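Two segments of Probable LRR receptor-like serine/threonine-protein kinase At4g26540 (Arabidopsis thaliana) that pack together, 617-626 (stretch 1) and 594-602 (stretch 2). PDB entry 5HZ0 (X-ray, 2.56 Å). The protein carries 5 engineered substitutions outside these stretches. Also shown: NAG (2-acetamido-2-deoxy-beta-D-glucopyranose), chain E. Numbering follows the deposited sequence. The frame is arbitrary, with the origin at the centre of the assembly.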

# COMPACT_ATOMS: atom_id res chain seq x y z
N SER A 617 -4.88 5.31 45.69
CA SER A 617 -5.19 6.72 45.61
C SER A 617 -6.56 6.94 44.95
O SER A 617 -7.27 7.89 45.28
CB SER A 617 -4.10 7.47 44.86
OG SER A 617 -3.67 6.71 43.74
N ASP A 618 -6.92 6.05 44.02
CA ASP A 618 -8.24 6.06 43.40
C ASP A 618 -9.36 5.83 44.40
O ASP A 618 -10.43 6.41 44.27
CB ASP A 618 -8.33 5.00 42.31
CG ASP A 618 -7.83 5.49 40.98
OD1 ASP A 618 -7.02 6.44 40.98
OD2 ASP A 618 -8.26 4.93 39.95
N LEU A 619 -9.10 4.96 45.39
CA LEU A 619 -10.07 4.71 46.45
C LEU A 619 -10.01 5.85 47.47
O LEU A 619 -10.98 6.11 48.18
CB LEU A 619 -9.81 3.38 47.16
CG LEU A 619 -9.53 2.11 46.36
CD1 LEU A 619 -9.47 0.93 47.30
CD2 LEU A 619 -10.57 1.88 45.28
N ALA A 620 -8.87 6.52 47.54
CA ALA A 620 -8.69 7.56 48.54
C ALA A 620 -9.41 8.87 48.16
O ALA A 620 -9.71 9.69 49.03
CB ALA A 620 -7.20 7.80 48.79
N SER A 621 -9.70 9.03 46.87
CA SER A 621 -10.41 10.21 46.38
C SER A 621 -11.93 10.06 46.42
O SER A 621 -12.66 10.98 46.05
CB SER A 621 -9.96 10.59 44.95
OG SER A 621 -10.13 9.51 44.06
N ASN A 622 -12.40 8.89 46.83
CA ASN A 622 -13.83 8.65 46.99
C ASN A 622 -14.35 8.89 48.41
O ASN A 622 -13.68 9.52 49.22
CB ASN A 622 -14.21 7.26 46.47
CG ASN A 622 -14.33 7.21 44.97
OD1 ASN A 622 -15.37 7.57 44.41
ND2 ASN A 622 -13.27 6.77 44.30
N ARG A 623 -15.56 8.43 48.70
CA ARG A 623 -16.17 8.69 49.99
C ARG A 623 -15.92 7.58 51.02
O ARG A 623 -15.41 7.83 52.09
CB ARG A 623 -17.67 8.95 49.81
CG ARG A 623 -18.39 9.31 51.09
CD ARG A 623 -19.87 9.41 50.85
NE ARG A 623 -20.24 10.52 49.97
CZ ARG A 623 -21.46 10.70 49.46
NH1 ARG A 623 -22.43 9.82 49.74
NH2 ARG A 623 -21.71 11.73 48.67
N GLY A 624 -16.43 6.39 50.73
CA GLY A 624 -16.19 5.17 51.49
C GLY A 624 -15.56 3.92 50.89
O GLY A 624 -15.94 2.84 51.32
N LEU A 625 -14.75 3.99 49.83
CA LEU A 625 -14.35 2.75 49.14
C LEU A 625 -13.25 1.96 49.83
O LEU A 625 -12.25 2.53 50.26
CB LEU A 625 -13.94 3.01 47.68
CG LEU A 625 -15.05 3.23 46.65
CD1 LEU A 625 -14.45 3.42 45.27
CD2 LEU A 625 -16.01 2.06 46.65
N TYR A 626 -13.41 0.64 49.93
CA TYR A 626 -12.30 -0.15 50.49
C TYR A 626 -12.34 -1.61 50.04
O TYR A 626 -13.41 -2.13 49.78
CB TYR A 626 -12.31 -0.09 52.03
CG TYR A 626 -13.49 -0.78 52.65
CD1 TYR A 626 -14.74 -0.16 52.66
CD2 TYR A 626 -13.38 -2.04 53.22
CE1 TYR A 626 -15.83 -0.79 53.22
CE2 TYR A 626 -14.47 -2.67 53.78
CZ TYR A 626 -15.69 -2.04 53.79
OH TYR A 626 -16.78 -2.65 54.33
C1 NAG E . -8.56 7.06 34.42
C2 NAG E . -7.88 8.30 33.82
C3 NAG E . -7.20 8.03 32.47
C4 NAG E . -6.38 6.74 32.49
C5 NAG E . -7.21 5.61 33.10
C6 NAG E . -6.42 4.32 33.27
C7 NAG E . -8.55 10.63 33.96
C8 NAG E . -9.67 11.62 33.87
N2 NAG E . -8.85 9.37 33.69
O3 NAG E . -6.31 9.07 32.21
O4 NAG E . -5.89 6.46 31.19
O5 NAG E . -7.65 5.99 34.39
O6 NAG E . -5.42 4.52 34.24
O7 NAG E . -7.40 10.99 34.25
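Stretch 2 594-602: LNISYNDFS

Stretch 2 runs alongside stretch 1 in the same direction. Its CA atoms pair in order along the contact: Ser 597 lies 4.5 Å from Asp 618, Tyr 598 4.8 Å from Ser 621, Asp 600 4.9 Å from Arg 623, and Ser 602 3.5 Å from Gly 624, all CA to CA. The two stretches bury 667 Å² between them.

Stretch 2 starts as the end of a strand, Leu 594 and Asn 595. It is loop or turn through Ile 596, Ser 597, Tyr 598 and Asn 599, and Ser 602 is again in a strand. Tyr 598 has positive phi and psi (49/54). In stretch 1 a helix ends at Ala 620 and a strand starts at Gly 624. Gly 624 and Ser 602 form a parallel bridge.

At the helix end, Ser 621 OG does two jobs. Ser 621 OG accepts from Tyr 598 N at 2.8 Å, nearly linear at 174°, and donates to Asp 618 O at 3.1 Å. Ser 621 CB sits over the face of the Tyr 598 ring, 3.7 Å from the centroid and 8° off the normal. The CA-to-CB bond of Tyr 598 points away from stretch 1, yet its ring still covers Ser 621.

Asn 622 binds the turn of stretch 2 through both ends of its amide. Asn 622 ND2 donates to Ile 596 O at 3.2 Å and to Asp 618 O, in its own stretch, at 2.9 Å. Asn 622 OD1 accepts a weak hydrogen bond from Phe 601 N at 3.2 Å, with an angle of 132°. Ile 596 O also takes a weak bond from Asn 599 ND2 at 3.3 Å, so this carbonyl has a donor from each stretch. Asn 599 O lies 3.1 Å from Asn 622 OD1 and 3.3 Å from Ser 621 O. All three are acceptors, so neither approach is a hydrogen bond. Asn 599 O instead meets Asn 622 CA at 3.2 Å in a CA-H...O contact.

Further along, Phe 601 O is shared. Phe 601 O accepts from Arg 623 N at 2.8 Å and from Gly 624 N at 3.0 Å. Gly 624 has no side chain, and an ideal CB here would lie 2.6 Å from Ser 602 CB, a clash. The Arg 623 side chain reaches Asp 600. Arg 623 NH2 is 3.8 Å from Asp 600 OD2, a long salt bridge, and Asp 600 CB lies over one face of the guanidinium, 3.2 Å from Arg 623 NH2.

The apolar part of the contact centres on Ile 596 CD1. Ile 596 CD1 is 3.8 Å from Leu 625 CD1 and 4.4 Å from Leu 619 CD2. Leu 625 CD1 is also 3.8 Å from Phe 601 CB.

Asn 595 is glycosylated, with Asn 595 ND2 bonded to NAG C1 at 1.5 Å. Asn 595 OD1 remains an acceptor, for Ser 597 OG at 3.1 Å and Ser 597 N at 3.3 Å. Asp 618 OD1 approaches Ser 597 CB at 3.6 Å.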

# COMPACT_ATOMS: atom_id res chain seq x y z
N LEU A 594 -10.41 0.43 34.59
CA LEU A 594 -11.53 1.03 35.30
C LEU A 594 -11.02 2.25 36.05
O LEU A 594 -10.11 2.13 36.84
CB LEU A 594 -12.12 0.04 36.31
CG LEU A 594 -13.24 0.62 37.18
CD1 LEU A 594 -14.34 1.20 36.31
CD2 LEU A 594 -13.82 -0.43 38.15
N ASN A 595 -11.58 3.43 35.77
CA ASN A 595 -11.23 4.61 36.54
C ASN A 595 -12.48 5.18 37.22
O ASN A 595 -13.36 5.75 36.55
CB ASN A 595 -10.54 5.63 35.64
CG ASN A 595 -9.86 6.75 36.41
OD1 ASN A 595 -10.20 6.99 37.56
ND2 ASN A 595 -8.91 7.46 35.77
N ILE A 596 -12.57 4.96 38.54
CA ILE A 596 -13.64 5.47 39.42
C ILE A 596 -13.28 6.64 40.35
O ILE A 596 -14.08 7.02 41.21
CB ILE A 596 -14.36 4.34 40.20
CG1 ILE A 596 -13.36 3.40 40.90
CG2 ILE A 596 -15.27 3.54 39.28
CD1 ILE A 596 -12.55 4.02 41.99
N SER A 597 -12.07 7.15 40.23
CA SER A 597 -11.52 8.14 41.15
C SER A 597 -12.25 9.48 41.14
O SER A 597 -12.97 9.80 40.21
CB SER A 597 -10.04 8.36 40.87
OG SER A 597 -9.85 9.16 39.72
N TYR A 598 -12.04 10.26 42.19
CA TYR A 598 -12.71 11.55 42.38
C TYR A 598 -14.22 11.47 42.17
O TYR A 598 -14.79 12.20 41.37
CB TYR A 598 -12.06 12.65 41.55
CG TYR A 598 -10.60 12.84 41.91
CD1 TYR A 598 -10.22 13.72 42.93
CD2 TYR A 598 -9.61 12.10 41.26
CE1 TYR A 598 -8.87 13.87 43.27
CE2 TYR A 598 -8.28 12.25 41.59
CZ TYR A 598 -7.92 13.13 42.59
OH TYR A 598 -6.58 13.27 42.91
N ASN A 599 -14.85 10.56 42.89
CA ASN A 599 -16.29 10.49 42.95
C ASN A 599 -16.70 10.41 44.41
O ASN A 599 -15.87 10.53 45.31
CB ASN A 599 -16.84 9.29 42.16
CG ASN A 599 -17.11 9.62 40.69
OD1 ASN A 599 -18.03 10.37 40.37
ND2 ASN A 599 -16.32 9.03 39.79
N ASP A 600 -18.00 10.26 44.64
CA ASP A 600 -18.57 10.07 45.97
C ASP A 600 -18.87 8.60 46.33
O ASP A 600 -19.72 8.36 47.17
CB ASP A 600 -19.76 10.99 46.22
CG ASP A 600 -19.35 12.46 46.28
OD1 ASP A 600 -18.37 12.78 46.98
OD2 ASP A 600 -20.00 13.29 45.61
N PHE A 601 -18.30 7.66 45.59
CA PHE A 601 -18.51 6.22 45.83
C PHE A 601 -18.12 5.79 47.25
O PHE A 601 -17.23 6.38 47.88
CB PHE A 601 -17.72 5.36 44.83
CG PHE A 601 -18.16 5.48 43.40
CD1 PHE A 601 -19.48 5.26 43.03
CD2 PHE A 601 -17.24 5.78 42.40
CE1 PHE A 601 -19.86 5.36 41.69
CE2 PHE A 601 -17.62 5.89 41.07
CZ PHE A 601 -18.93 5.68 40.72
N SER A 602 -18.78 4.76 47.74
CA SER A 602 -18.51 4.21 49.06
C SER A 602 -18.96 2.75 49.08
O SER A 602 -19.78 2.35 48.26
CB SER A 602 -19.25 5.00 50.14
OG SER A 602 -20.56 4.53 50.32